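Local coordinates for protein tRNA (adenine(22)-N(1))-methyltransferase (PDB 6Q56) that transfers a methyl group from S-adenosyl-L-methionine to N1 of adenosine 22 in tRNA, leaving N(1)-methyladenosine at that position, at residues I141-L146 / E154-E159; H200-Y205 / D226-L231; E206-A211 / Q219-L224. The protein carries 2 engineered substitutions. One frame throughout, in Å; residues are numbered along the deposited sequence.

Contact 1. Residues I141-L146 / E154-E159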
ATOM      1  N   ILE A 141       0.402  11.133   4.621  1.00 28.08           N
ATOM      2  CA  ILE A 141      -0.329  12.355   4.368  1.00 29.90           C
ATOM      3  C   ILE A 141      -1.788  12.084   4.061  1.00 34.94           C
ATOM      4  O   ILE A 141      -2.604  12.987   4.100  1.00 34.74           O
ATOM      5  CB  ILE A 141       0.320  13.199   3.267  1.00 34.79           C
ATOM      6  CG1 ILE A 141       0.392  12.425   1.956  1.00 28.83           C
ATOM      7  CG2 ILE A 141       1.704  13.622   3.707  1.00 40.77           C
ATOM      8  CD1 ILE A 141       0.980  13.235   0.830  1.00 34.56           C
ATOM      9  N   ASP A 142      -2.117  10.834   3.769  1.00 35.43           N
ATOM     10  CA  ASP A 142      -3.500  10.463   3.506  1.00 31.71           C
ATOM     11  C   ASP A 142      -3.657   8.968   3.343  1.00 29.70           C
ATOM     12  O   ASP A 142      -2.724   8.259   3.003  1.00 32.25           O
ATOM     13  CB  ASP A 142      -4.069  11.177   2.282  1.00 31.29           C
ATOM     14  CG  ASP A 142      -5.597  11.191   2.270  1.00 36.56           C
ATOM     15  OD1 ASP A 142      -6.213  10.826   3.284  1.00 38.33           O
ATOM     16  OD2 ASP A 142      -6.185  11.570   1.249  1.00 38.61           O
ATOM     17  N   GLU A 143      -4.873   8.518   3.595  1.00 27.26           N
ATOM     18  CA  GLU A 143      -5.243   7.128   3.482  1.00 32.88           C
ATOM     19  C   GLU A 143      -6.671   7.050   3.011  1.00 30.78           C
ATOM     20  O   GLU A 143      -7.487   7.890   3.351  1.00 35.29           O
ATOM     21  CB  GLU A 143      -5.213   6.440   4.836  1.00 38.71           C
ATOM     22  CG  GLU A 143      -3.861   6.247   5.475  1.00 32.59           C
ATOM     23  CD  GLU A 143      -3.982   5.557   6.816  1.00 32.85           C
ATOM     24  OE1 GLU A 143      -4.816   5.980   7.630  1.00 30.98           O
ATOM     25  OE2 GLU A 143      -3.249   4.591   7.046  1.00 28.63           O
ATOM     26  N   VAL A 144      -6.973   6.024   2.240  1.00 32.06           N
ATOM     27  CA  VAL A 144      -8.323   5.802   1.782  1.00 36.28           C
ATOM     28  C   VAL A 144      -8.586   4.311   1.837  1.00 31.64           C
ATOM     29  O   VAL A 144      -7.700   3.507   1.599  1.00 29.34           O
ATOM     30  CB  VAL A 144      -8.574   6.316   0.350  1.00 32.94           C
ATOM     31  CG1 VAL A 144      -7.608   5.696  -0.627  1.00 40.37           C
ATOM     32  CG2 VAL A 144      -9.987   5.993  -0.084  1.00 44.02           C
ATOM     33  N   ILE A 145      -9.810   3.947   2.166  1.00 33.76           N
ATOM     34  CA  ILE A 145     -10.193   2.555   2.181  1.00 29.40           C
ATOM     35  C   ILE A 145     -11.519   2.494   1.468  1.00 37.36           C
ATOM     36  O   ILE A 145     -12.471   3.162   1.841  1.00 36.82           O
ATOM     37  CB  ILE A 145     -10.306   1.927   3.575  1.00 30.69           C
ATOM     38  CG1 ILE A 145     -10.562   0.428   3.413  1.00 29.95           C
ATOM     39  CG2 ILE A 145     -11.422   2.571   4.367  1.00 30.16           C
ATOM     40  CD1 ILE A 145     -10.439  -0.389   4.672  1.00 31.72           C
ATOM     41  N   LEU A 146     -11.558   1.694   0.420  1.00 35.52           N
ATOM     42  CA  LEU A 146     -12.747   1.546  -0.377  1.00 37.98           C
ATOM     43  C   LEU A 146     -12.920   0.094  -0.727  1.00 38.86           C
ATOM     44  O   LEU A 146     -12.039  -0.712  -0.486  1.00 39.26           O
ATOM     45  CB  LEU A 146     -12.590   2.349  -1.662  1.00 39.05           C
ATOM     46  CG  LEU A 146     -12.307   3.833  -1.466  1.00 52.68           C
ATOM     47  CD1 LEU A 146     -11.683   4.446  -2.704  1.00 61.49           C
ATOM     48  CD2 LEU A 146     -13.570   4.578  -1.077  1.00 46.46           C
ATOM     49  N   GLU A 154      -7.020  -0.846   0.527  1.00 26.88           N
ATOM     50  CA  GLU A 154      -6.494   0.336   1.163  1.00 29.74           C
ATOM     51  C   GLU A 154      -5.429   0.975   0.298  1.00 30.39           C
ATOM     52  O   GLU A 154      -4.753   0.302  -0.464  1.00 34.05           O
ATOM     53  CB  GLU A 154      -5.883  -0.024   2.503  1.00 27.31           C
ATOM     54  CG  GLU A 154      -6.885  -0.386   3.570  1.00 32.41           C
ATOM     55  CD  GLU A 154      -6.291  -1.291   4.619  1.00 28.90           C
ATOM     56  OE1 GLU A 154      -5.475  -2.149   4.255  1.00 30.31           O
ATOM     57  OE2 GLU A 154      -6.643  -1.146   5.797  1.00 38.62           O
ATOM     58  N   VAL A 155      -5.285   2.282   0.435  1.00 26.85           N
ATOM     59  CA  VAL A 155      -4.291   3.031  -0.305  1.00 32.89           C
ATOM     60  C   VAL A 155      -3.629   3.997   0.660  1.00 35.42           C
ATOM     61  O   VAL A 155      -4.283   4.833   1.263  1.00 26.93           O
ATOM     62  CB  VAL A 155      -4.905   3.799  -1.484  1.00 40.54           C
ATOM     63  CG1 VAL A 155      -3.859   4.668  -2.153  1.00 31.99           C
ATOM     64  CG2 VAL A 155      -5.500   2.835  -2.485  1.00 28.59           C
ATOM     65  N   LEU A 156      -2.321   3.858   0.806  1.00 35.33           N
ATOM     66  CA  LEU A 156      -1.559   4.699   1.709  1.00 30.54           C
ATOM     67  C   LEU A 156      -0.693   5.669   0.935  1.00 29.45           C
ATOM     68  O   LEU A 156      -0.043   5.303  -0.029  1.00 33.82           O
ATOM     69  CB  LEU A 156      -0.690   3.842   2.624  1.00 33.70           C
ATOM     70  CG  LEU A 156      -1.411   3.091   3.739  1.00 37.16           C
ATOM     71  CD1 LEU A 156      -2.479   2.166   3.188  1.00 31.49           C
ATOM     72  CD2 LEU A 156      -0.417   2.322   4.579  1.00 31.19           C
ATOM     73  N   VAL A 157      -0.686   6.914   1.374  1.00 31.36           N
ATOM     74  CA  VAL A 157       0.098   7.942   0.731  1.00 30.66           C
ATOM     75  C   VAL A 157       1.047   8.532   1.739  1.00 33.13           C
ATOM     76  O   VAL A 157       0.639   8.960   2.805  1.00 32.44           O
ATOM     77  CB  VAL A 157      -0.785   9.057   0.175  1.00 37.58           C
ATOM     78  CG1 VAL A 157       0.069  10.135  -0.456  1.00 30.36           C
ATOM     79  CG2 VAL A 157      -1.789   8.487  -0.806  1.00 34.37           C
ATOM     80  N   ALA A 158       2.322   8.542   1.394  1.00 31.19           N
ATOM     81  CA  ALA A 158       3.327   9.064   2.286  1.00 28.38           C
ATOM     82  C   ALA A 158       4.377   9.893   1.573  1.00 32.62           C
ATOM     83  O   ALA A 158       4.659   9.699   0.405  1.00 26.79           O
ATOM     84  CB  ALA A 158       3.987   7.928   3.037  1.00 28.93           C
ATOM     85  N   GLU A 159       4.948  10.821   2.327  1.00 36.78           N
ATOM     86  CA  GLU A 159       5.997  11.715   1.859  1.00 41.15           C
ATOM     87  C   GLU A 159       6.908  12.014   3.040  1.00 44.92           C
ATOM     88  O   GLU A 159       6.537  11.763   4.178  1.00 39.79           O
ATOM     89  CB  GLU A 159       5.402  13.018   1.336  1.00 34.40           C
ATOM     90  CG  GLU A 159       4.879  12.945  -0.082  1.00 44.18           C
ATOM     91  CD  GLU A 159       4.181  14.214  -0.518  1.00 36.60           C
ATOM     92  OE1 GLU A 159       4.157  15.185   0.251  1.00 42.25           O
ATOM     93  OE2 GLU A 159       3.656  14.234  -1.639  1.00 45.20           O
TER
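A classic beta bulge, with I141 and D142 both facing V157, interrupts the regular pairing near the open end of the antiparallel hairpin that closes the Rossmann-like methyltransferase sheet. Strand 139-148 is an outermost strand; 151-159 is inserted between it and 117-122, the strand order 3-2-1-4-5-7-6 of class I methyltransferases. At the bulge V157 O takes I141 N at 2.8 Å, plus a weak bond from D142 N at 3.5 Å. V157 N returns a bond to D142 O. Beyond it, V144 N bonds to V155 O and V155 N to V144 O.

The side chains fit closely. I141 holds CG1 between its backbone N and carbonyl carbon (chi1 60°), which presses CG1 against V157 CG1 at 3.3 Å, a tight pair. Past it, I141 CD1 lies 3.6 Å from E159 CD, against a carboxylate whose OE2 is salt-bridged to R117. V144 and V155 lie side by side, V144 CG1 packing tightly on V155 CB at 3.4 Å, and helix 8-14 covers their face through T12 and V13. On the other face I145 and E154 also run side by side, I145 CD1 lying 3.7 Å from E154 CG, with helices 180-185 and 188-210 over them. E143 sits beside L156 on this face, E143 OE2 being 4.1 Å from L156 CG.

The buried E143 carboxylate is satisfied from outside the hairpin: OE2 by a salt bridge to R130, OE1 by the backbone N of L182. That pairing is consistent with a charged group, and it ties an outer strand to helices 127-135 and 180-185, while backbone bonds and apolar contacts hold the strands together.

Contact 2. Residues H200-Y205 / D226-L231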
ATOM      1  N   HIS A 200     -13.414 -12.374  13.830  1.00 40.02           N
ATOM      2  CA  HIS A 200     -12.561 -13.495  13.489  1.00 39.18           C
ATOM      3  C   HIS A 200     -11.500 -13.732  14.551  1.00 47.78           C
ATOM      4  O   HIS A 200     -11.077 -14.856  14.763  1.00 46.07           O
ATOM      5  CB  HIS A 200     -11.902 -13.301  12.132  1.00 37.76           C
ATOM      6  CG  HIS A 200     -10.965 -14.406  11.765  1.00 52.22           C
ATOM      7  ND1 HIS A 200      -9.689 -14.181  11.303  1.00 56.12           N
ATOM      8  CD2 HIS A 200     -11.112 -15.748  11.825  1.00 47.20           C
ATOM      9  CE1 HIS A 200      -9.095 -15.337  11.079  1.00 46.70           C
ATOM     10  NE2 HIS A 200      -9.936 -16.304  11.389  1.00 50.88           N
ATOM     11  N   THR A 201     -11.073 -12.669  15.217  1.00 39.63           N
ATOM     12  CA  THR A 201     -10.074 -12.786  16.257  1.00 41.45           C
ATOM     13  C   THR A 201     -10.691 -13.456  17.476  1.00 38.10           C
ATOM     14  O   THR A 201     -10.104 -14.338  18.063  1.00 38.20           O
ATOM     15  CB  THR A 201      -9.507 -11.417  16.654  1.00 37.60           C
ATOM     16  OG1 THR A 201      -8.784 -10.862  15.555  1.00 46.54           O
ATOM     17  CG2 THR A 201      -8.579 -11.552  17.819  1.00 43.62           C
ATOM     18  N   GLN A 202     -11.891 -13.035  17.842  1.00 37.73           N
ATOM     19  CA  GLN A 202     -12.574 -13.613  18.990  1.00 53.55           C
ATOM     20  C   GLN A 202     -12.806 -15.110  18.815  1.00 43.95           C
ATOM     21  O   GLN A 202     -12.682 -15.874  19.755  1.00 46.29           O
ATOM     22  CB  GLN A 202     -13.903 -12.910  19.231  1.00 39.89           C
ATOM     23  CG  GLN A 202     -13.744 -11.439  19.543  1.00 61.72           C
ATOM     24  CD  GLN A 202     -15.039 -10.671  19.431  1.00 80.79           C
ATOM     25  OE1 GLN A 202     -15.878 -10.960  18.578  1.00 91.22           O
ATOM     26  NE2 GLN A 202     -15.208  -9.674  20.289  1.00 78.03           N
ATOM     27  N   SER A 203     -13.127 -15.523  17.601  1.00 45.70           N
ATOM     28  CA  SER A 203     -13.373 -16.927  17.327  1.00 45.34           C
ATOM     29  C   SER A 203     -12.120 -17.752  17.548  1.00 45.97           C
ATOM     30  O   SER A 203     -12.187 -18.881  18.009  1.00 52.44           O
ATOM     31  CB  SER A 203     -13.890 -17.111  15.901  1.00 52.18           C
ATOM     32  OG  SER A 203     -15.126 -16.447  15.721  1.00 61.77           O
ATOM     33  N   ILE A 204     -10.972 -17.195  17.214  1.00 34.17           N
ATOM     34  CA  ILE A 204      -9.738 -17.918  17.405  1.00 45.42           C
ATOM     35  C   ILE A 204      -9.402 -17.934  18.890  1.00 47.98           C
ATOM     36  O   ILE A 204      -8.852 -18.900  19.400  1.00 44.10           O
ATOM     37  CB  ILE A 204      -8.589 -17.303  16.600  1.00 37.75           C
ATOM     38  CG1 ILE A 204      -8.880 -17.407  15.111  1.00 49.36           C
ATOM     39  CG2 ILE A 204      -7.289 -18.014  16.905  1.00 41.29           C
ATOM     40  CD1 ILE A 204      -7.801 -16.811  14.241  1.00 59.11           C
ATOM     41  N   TYR A 205      -9.766 -16.861  19.579  1.00 43.09           N
ATOM     42  CA  TYR A 205      -9.507 -16.734  21.004  1.00 38.85           C
ATOM     43  C   TYR A 205     -10.279 -17.790  21.764  1.00 44.55           C
ATOM     44  O   TYR A 205      -9.728 -18.504  22.586  1.00 39.21           O
ATOM     45  CB  TYR A 205      -9.908 -15.349  21.496  1.00 35.27           C
ATOM     46  CG  TYR A 205      -9.688 -15.120  22.963  1.00 38.90           C
ATOM     47  CD1 TYR A 205      -8.453 -14.731  23.449  1.00 34.42           C
ATOM     48  CD2 TYR A 205     -10.722 -15.281  23.863  1.00 39.04           C
ATOM     49  CE1 TYR A 205      -8.254 -14.513  24.791  1.00 33.52           C
ATOM     50  CE2 TYR A 205     -10.530 -15.066  25.206  1.00 34.23           C
ATOM     51  CZ  TYR A 205      -9.299 -14.682  25.663  1.00 35.29           C
ATOM     52  OH  TYR A 205      -9.124 -14.474  26.995  1.00 35.45           O
ATOM     53  N   ASP A 226      -4.935  -8.767  23.078  1.00 28.68           N
ATOM     54  CA  ASP A 226      -4.367  -7.463  22.786  1.00 38.87           C
ATOM     55  C   ASP A 226      -4.973  -6.950  21.486  1.00 38.84           C
ATOM     56  O   ASP A 226      -5.372  -5.801  21.389  1.00 30.75           O
ATOM     57  CB  ASP A 226      -2.846  -7.543  22.677  1.00 35.09           C
ATOM     58  CG  ASP A 226      -2.200  -6.186  22.477  1.00 54.23           C
ATOM     59  OD1 ASP A 226      -2.289  -5.335  23.383  1.00 63.66           O
ATOM     60  OD2 ASP A 226      -1.596  -5.967  21.415  1.00 59.59           O
ATOM     61  N   ARG A 227      -5.052  -7.828  20.496  1.00 38.64           N
ATOM     62  CA  ARG A 227      -5.615  -7.477  19.202  1.00 30.71           C
ATOM     63  C   ARG A 227      -7.083  -7.109  19.340  1.00 31.23           C
ATOM     64  O   ARG A 227      -7.531  -6.130  18.770  1.00 30.02           O
ATOM     65  CB  ARG A 227      -5.444  -8.626  18.213  1.00 37.20           C
ATOM     66  CG  ARG A 227      -6.034  -8.368  16.841  1.00 37.36           C
ATOM     67  CD  ARG A 227      -5.408  -7.162  16.180  1.00 46.21           C
ATOM     68  NE  ARG A 227      -4.047  -7.416  15.720  1.00 58.75           N
ATOM     69  CZ  ARG A 227      -3.739  -7.876  14.513  1.00 49.47           C
ATOM     70  NH1 ARG A 227      -4.691  -8.146  13.639  1.00 39.77           N
ATOM     71  NH2 ARG A 227      -2.477  -8.068  14.187  1.00 52.63           N
ATOM     72  N   MET A 228      -7.828  -7.903  20.096  1.00 37.82           N
ATOM     73  CA  MET A 228      -9.245  -7.645  20.293  1.00 37.92           C
ATOM     74  C   MET A 228      -9.475  -6.294  20.946  1.00 37.44           C
ATOM     75  O   MET A 228     -10.271  -5.508  20.470  1.00 42.93           O
ATOM     76  CB  MET A 228      -9.890  -8.752  21.125  1.00 34.08           C
ATOM     77  CG  MET A 228     -10.036 -10.065  20.385  1.00 42.66           C
ATOM     78  SD  MET A 228     -10.446 -11.448  21.456  1.00 52.10           S
ATOM     79  CE  MET A 228     -11.883 -10.804  22.286  1.00 46.03           C
ATOM     80  N   GLU A 229      -8.780  -6.027  22.040  1.00 34.82           N
ATOM     81  CA  GLU A 229      -8.945  -4.761  22.733  1.00 42.36           C
ATOM     82  C   GLU A 229      -8.607  -3.618  21.800  1.00 40.80           C
ATOM     83  O   GLU A 229      -9.303  -2.613  21.755  1.00 37.06           O
ATOM     84  CB  GLU A 229      -8.065  -4.697  23.978  1.00 32.26           C
ATOM     85  CG  GLU A 229      -7.934  -3.308  24.574  1.00 36.74           C
ATOM     86  CD  GLU A 229      -9.249  -2.737  25.057  1.00 40.64           C
ATOM     87  OE1 GLU A 229     -10.145  -3.515  25.423  1.00 37.98           O
ATOM     88  OE2 GLU A 229      -9.378  -1.506  25.076  1.00 35.05           O
ATOM     89  N   LEU A 230      -7.528  -3.798  21.056  1.00 36.06           N
ATOM     90  CA  LEU A 230      -7.063  -2.802  20.102  1.00 40.51           C
ATOM     91  C   LEU A 230      -8.155  -2.468  19.103  1.00 43.97           C
ATOM     92  O   LEU A 230      -8.475  -1.306  18.875  1.00 36.62           O
ATOM     93  CB  LEU A 230      -5.838  -3.320  19.359  1.00 39.52           C
ATOM     94  CG  LEU A 230      -5.013  -2.276  18.631  1.00 42.09           C
ATOM     95  CD1 LEU A 230      -3.666  -2.851  18.248  1.00 46.54           C
ATOM     96  CD2 LEU A 230      -5.754  -1.770  17.409  1.00 54.85           C
ATOM     97  N   LEU A 231      -8.727  -3.503  18.509  1.00 31.90           N
ATOM     98  CA  LEU A 231      -9.784  -3.320  17.539  1.00 36.55           C
ATOM     99  C   LEU A 231     -11.017  -2.726  18.201  1.00 38.68           C
ATOM    100  O   LEU A 231     -11.694  -1.889  17.629  1.00 34.93           O
ATOM    101  CB  LEU A 231     -10.127  -4.644  16.864  1.00 36.28           C
ATOM    102  CG  LEU A 231      -9.031  -5.172  15.948  1.00 37.62           C
ATOM    103  CD1 LEU A 231      -9.452  -6.478  15.308  1.00 36.34           C
ATOM    104  CD2 LEU A 231      -8.670  -4.135  14.901  1.00 34.60           C
TER
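The sulfur of M228 rests obliquely against the Y205 ring, a Met-aromatic contact with SD of M228 4.6 Å from the ring centroid and 32° off its normal. The two side chains cross at about a right angle, and M228 SD also touches Y205 CB at 3.9 Å. Closer to the backbone in the same side chain the fit is tight: M228 CG and T201 CG2 are only 3.3 Å apart as the two residues slide past each other in opposite directions. The bend at chi3 (53°) swings M228 CE onto Q202, CE lying 3.4 Å from Q202 CG. L198, T201, Q202 and Y205 thus surround M228, the spacing of a knobs-into-holes fit. T201 turns its methyl to this interface with CG2 anti to the backbone N, while its OG1 is hydrogen-bonded to E197 O and meets the aliphatic R227 CG at 3.9 Å.

The segments run antiparallel at 153°, their axes 9.7 Å apart, in the long pair formed by helices 188-210 and 215-234. L231 continues the packing onto W194, E197 and L198, and helix 172-178 lies against R227, L230 and L231 on helix 215-234.

Contact 3. Residues E206-A211 / Q219-L224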
ATOM      1  N   GLU A 206     -11.567 -17.880  21.471  1.00 44.93           N
ATOM      2  CA  GLU A 206     -12.430 -18.855  22.111  1.00 52.31           C
ATOM      3  C   GLU A 206     -12.050 -20.254  21.662  1.00 45.20           C
ATOM      4  O   GLU A 206     -12.177 -21.207  22.404  1.00 46.85           O
ATOM      5  CB  GLU A 206     -13.890 -18.568  21.784  1.00 49.88           C
ATOM      6  CG  GLU A 206     -14.386 -17.261  22.367  1.00 56.28           C
ATOM      7  CD  GLU A 206     -15.816 -16.976  21.996  1.00 64.32           C
ATOM      8  OE1 GLU A 206     -16.509 -17.924  21.594  1.00 67.61           O
ATOM      9  OE2 GLU A 206     -16.246 -15.813  22.106  1.00 62.57           O
ATOM     10  N   GLN A 207     -11.583 -20.361  20.430  1.00 45.74           N
ATOM     11  CA  GLN A 207     -11.177 -21.641  19.876  1.00 49.69           C
ATOM     12  C   GLN A 207      -9.947 -22.154  20.617  1.00 52.88           C
ATOM     13  O   GLN A 207      -9.870 -23.323  20.974  1.00 46.84           O
ATOM     14  CB  GLN A 207     -10.908 -21.499  18.379  1.00 52.80           C
ATOM     15  CG  GLN A 207     -10.221 -22.667  17.706  1.00 57.74           C
ATOM     16  CD  GLN A 207      -9.903 -22.364  16.260  1.00 63.87           C
ATOM     17  OE1 GLN A 207     -10.796 -22.063  15.472  1.00 64.67           O
ATOM     18  NE2 GLN A 207      -8.630 -22.423  15.907  1.00 65.75           N
ATOM     19  N   ILE A 208      -8.987 -21.271  20.852  1.00 50.11           N
ATOM     20  CA  ILE A 208      -7.778 -21.655  21.560  1.00 44.99           C
ATOM     21  C   ILE A 208      -8.081 -21.793  23.047  1.00 42.85           C
ATOM     22  O   ILE A 208      -7.398 -22.508  23.761  1.00 41.53           O
ATOM     23  CB  ILE A 208      -6.650 -20.642  21.333  1.00 47.90           C
ATOM     24  CG1 ILE A 208      -6.180 -20.715  19.881  1.00 48.80           C
ATOM     25  CG2 ILE A 208      -5.487 -20.905  22.274  1.00 40.19           C
ATOM     26  CD1 ILE A 208      -5.051 -19.771  19.551  1.00 40.07           C
ATOM     27  N   SER A 209      -9.117 -21.105  23.498  1.00 36.36           N
ATOM     28  CA  SER A 209      -9.509 -21.150  24.894  1.00 51.99           C
ATOM     29  C   SER A 209      -9.943 -22.547  25.309  1.00 47.99           C
ATOM     30  O   SER A 209      -9.566 -23.029  26.365  1.00 55.82           O
ATOM     31  CB  SER A 209     -10.659 -20.177  25.160  1.00 45.50           C
ATOM     32  OG  SER A 209     -10.303 -18.854  24.834  1.00 55.13           O
ATOM     33  N   GLN A 210     -10.720 -23.198  24.458  1.00 51.99           N
ATOM     34  CA  GLN A 210     -11.215 -24.538  24.737  1.00 62.21           C
ATOM     35  C   GLN A 210     -10.123 -25.574  24.599  1.00 57.76           C
ATOM     36  O   GLN A 210     -10.237 -26.672  25.123  1.00 62.79           O
ATOM     37  CB  GLN A 210     -12.366 -24.883  23.798  1.00 55.77           C
ATOM     38  CG  GLN A 210     -13.455 -23.832  23.767  1.00 55.17           C
ATOM     39  CD  GLN A 210     -13.987 -23.502  25.145  1.00 64.73           C
ATOM     40  OE1 GLN A 210     -14.444 -24.375  25.872  1.00 66.83           O
ATOM     41  NE2 GLN A 210     -13.935 -22.231  25.503  1.00 67.41           N
ATOM     42  N   ALA A 211      -9.059 -25.226  23.896  1.00 57.24           N
ATOM     43  CA  ALA A 211      -7.957 -26.150  23.709  1.00 53.73           C
ATOM     44  C   ALA A 211      -7.134 -26.297  24.983  1.00 52.30           C
ATOM     45  O   ALA A 211      -7.515 -25.816  26.042  1.00 43.15           O
ATOM     46  CB  ALA A 211      -7.079 -25.703  22.557  1.00 39.89           C
ATOM     47  N   GLN A 219       0.003 -17.842  25.482  1.00 40.15           N
ATOM     48  CA  GLN A 219       0.713 -16.756  24.824  1.00 46.05           C
ATOM     49  C   GLN A 219      -0.083 -16.341  23.595  1.00 42.28           C
ATOM     50  O   GLN A 219      -0.220 -15.160  23.316  1.00 34.36           O
ATOM     51  CB  GLN A 219       2.134 -17.152  24.441  1.00 50.62           C
ATOM     52  CG  GLN A 219       3.195 -16.593  25.373  1.00 75.01           C
ATOM     53  CD  GLN A 219       3.114 -15.080  25.493  1.00 93.32           C
ATOM     54  OE1 GLN A 219       3.210 -14.527  26.585  1.00 88.40           O
ATOM     55  NE2 GLN A 219       2.918 -14.406  24.365  1.00 93.66           N
ATOM     56  N   LYS A 220      -0.611 -17.325  22.875  1.00 37.47           N
ATOM     57  CA  LYS A 220      -1.399 -17.069  21.677  1.00 36.47           C
ATOM     58  C   LYS A 220      -2.666 -16.315  22.032  1.00 38.72           C
ATOM     59  O   LYS A 220      -3.161 -15.520  21.250  1.00 34.48           O
ATOM     60  CB  LYS A 220      -1.763 -18.374  20.976  1.00 35.20           C
ATOM     61  CG  LYS A 220      -0.617 -19.043  20.237  1.00 44.02           C
ATOM     62  CD  LYS A 220      -1.042 -20.391  19.673  1.00 51.41           C
ATOM     63  CE  LYS A 220       0.046 -21.027  18.823  1.00 51.10           C
ATOM     64  NZ  LYS A 220       1.340 -21.136  19.543  1.00 64.48           N
ATOM     65  N   LEU A 221      -3.188 -16.567  23.222  1.00 28.87           N
ATOM     66  CA  LEU A 221      -4.394 -15.903  23.667  1.00 36.02           C
ATOM     67  C   LEU A 221      -4.106 -14.459  24.052  1.00 32.51           C
ATOM     68  O   LEU A 221      -4.883 -13.567  23.749  1.00 27.88           O
ATOM     69  CB  LEU A 221      -5.011 -16.652  24.837  1.00 35.68           C
ATOM     70  CG  LEU A 221      -5.661 -17.990  24.481  1.00 39.81           C
ATOM     71  CD1 LEU A 221      -5.661 -18.911  25.684  1.00 36.47           C
ATOM     72  CD2 LEU A 221      -7.068 -17.803  23.941  1.00 34.56           C
ATOM     73  N   LYS A 222      -2.981 -14.238  24.713  1.00 29.90           N
ATOM     74  CA  LYS A 222      -2.597 -12.901  25.129  1.00 35.88           C
ATOM     75  C   LYS A 222      -2.551 -11.958  23.937  1.00 37.01           C
ATOM     76  O   LYS A 222      -2.972 -10.815  24.024  1.00 38.11           O
ATOM     77  CB  LYS A 222      -1.238 -12.907  25.828  1.00 32.92           C
ATOM     78  CG  LYS A 222      -0.810 -11.525  26.296  1.00 47.39           C
ATOM     79  CD  LYS A 222       0.580 -11.500  26.906  1.00 61.99           C
ATOM     80  CE  LYS A 222       1.051 -10.067  27.115  1.00 71.80           C
ATOM     81  NZ  LYS A 222       2.375  -9.982  27.787  1.00 69.19           N
ATOM     82  N   GLU A 223      -2.034 -12.450  22.822  1.00 35.61           N
ATOM     83  CA  GLU A 223      -1.918 -11.643  21.618  1.00 36.38           C
ATOM     84  C   GLU A 223      -3.259 -11.408  20.960  1.00 31.46           C
ATOM     85  O   GLU A 223      -3.497 -10.349  20.411  1.00 31.97           O
ATOM     86  CB  GLU A 223      -0.953 -12.289  20.647  1.00 34.52           C
ATOM     87  CG  GLU A 223       0.446 -12.402  21.206  1.00 42.44           C
ATOM     88  CD  GLU A 223       1.391 -13.102  20.263  1.00 53.04           C
ATOM     89  OE1 GLU A 223       0.910 -13.823  19.377  1.00 57.13           O
ATOM     90  OE2 GLU A 223       2.609 -12.927  20.409  1.00 55.59           O
ATOM     91  N   LEU A 224      -4.136 -12.396  21.021  1.00 33.08           N
ATOM     92  CA  LEU A 224      -5.459 -12.254  20.447  1.00 25.58           C
ATOM     93  C   LEU A 224      -6.208 -11.207  21.248  1.00 27.37           C
ATOM     94  O   LEU A 224      -6.870 -10.344  20.695  1.00 30.52           O
ATOM     95  CB  LEU A 224      -6.200 -13.583  20.461  1.00 32.13           C
ATOM     96  CG  LEU A 224      -5.618 -14.633  19.525  1.00 32.69           C
ATOM     97  CD1 LEU A 224      -6.220 -16.001  19.772  1.00 36.76           C
ATOM     98  CD2 LEU A 224      -5.836 -14.202  18.095  1.00 33.33           C
TER
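The helical turn that presents I208 and S209 to L221 is held by a backbone bond from Q210 N to E206 O at 3.2 Å. S209 has OG anti to its own carbonyl carbon (chi1 -59°), beside the backbone N, and there the oxygen meets a methyl group of the opposite helix, S209 OG lying 3.5 Å from L221 CD2. Its polar partner is the carbonyl O of Y205, one turn earlier in its helix, but the modelled separation is too short to be taken at face value.

I208 does most of the packing. Its two branches part. CG2 goes to L221, reaching L221 CG at 3.7 Å, with the two side chains sliding past each other in opposite directions. The other branch is extended (chi2 -179°) and brings CD1 to two neighbours: I208 CD1 is 3.8 Å from K220 CB and 4.0 Å from L224 CD1. Together with N217, which I208 also touches, K220, L221 and L224 make the four-residue hole of knobs-into-holes packing, and I208 is the knob. This is the geometry of an antiparallel coiled coil, here near the tip, where the chain turns back from helix 188-210 into helix 215-234. The axes of the two short segments are 9.7 Å apart and their directions differ by 157°.

The K220 side chain crosses that of I208 at about a right angle; its CB and CD touch the isoleucine, and its far end leads away from the interface. L224 is also packed by T201, I204 and Y205 of helix 188-210.

How the contacts relate
Contacts 2 and 3 are successive layers of one helical hairpin, their centres 9 Å apart, with contact 3 nested inside the loop that contact 2 closes. They meet directly: Y205 O is 3.1 Å from L221 CD2, and T201 CG2 is 3.6 Å from L224 O. Contact 1 belongs to the Rossmann-like methyltransferase sheet, its centre 25 Å from that of contact 2 and 33 Å from that of contact 3, touching neither. Helix 188-210 joins the two regions, packing on I145 and E154 near its start. A nickel ion bound at H125 and H128 lies about 10 Å from the E154 side chain and about 8 Å from that of R227.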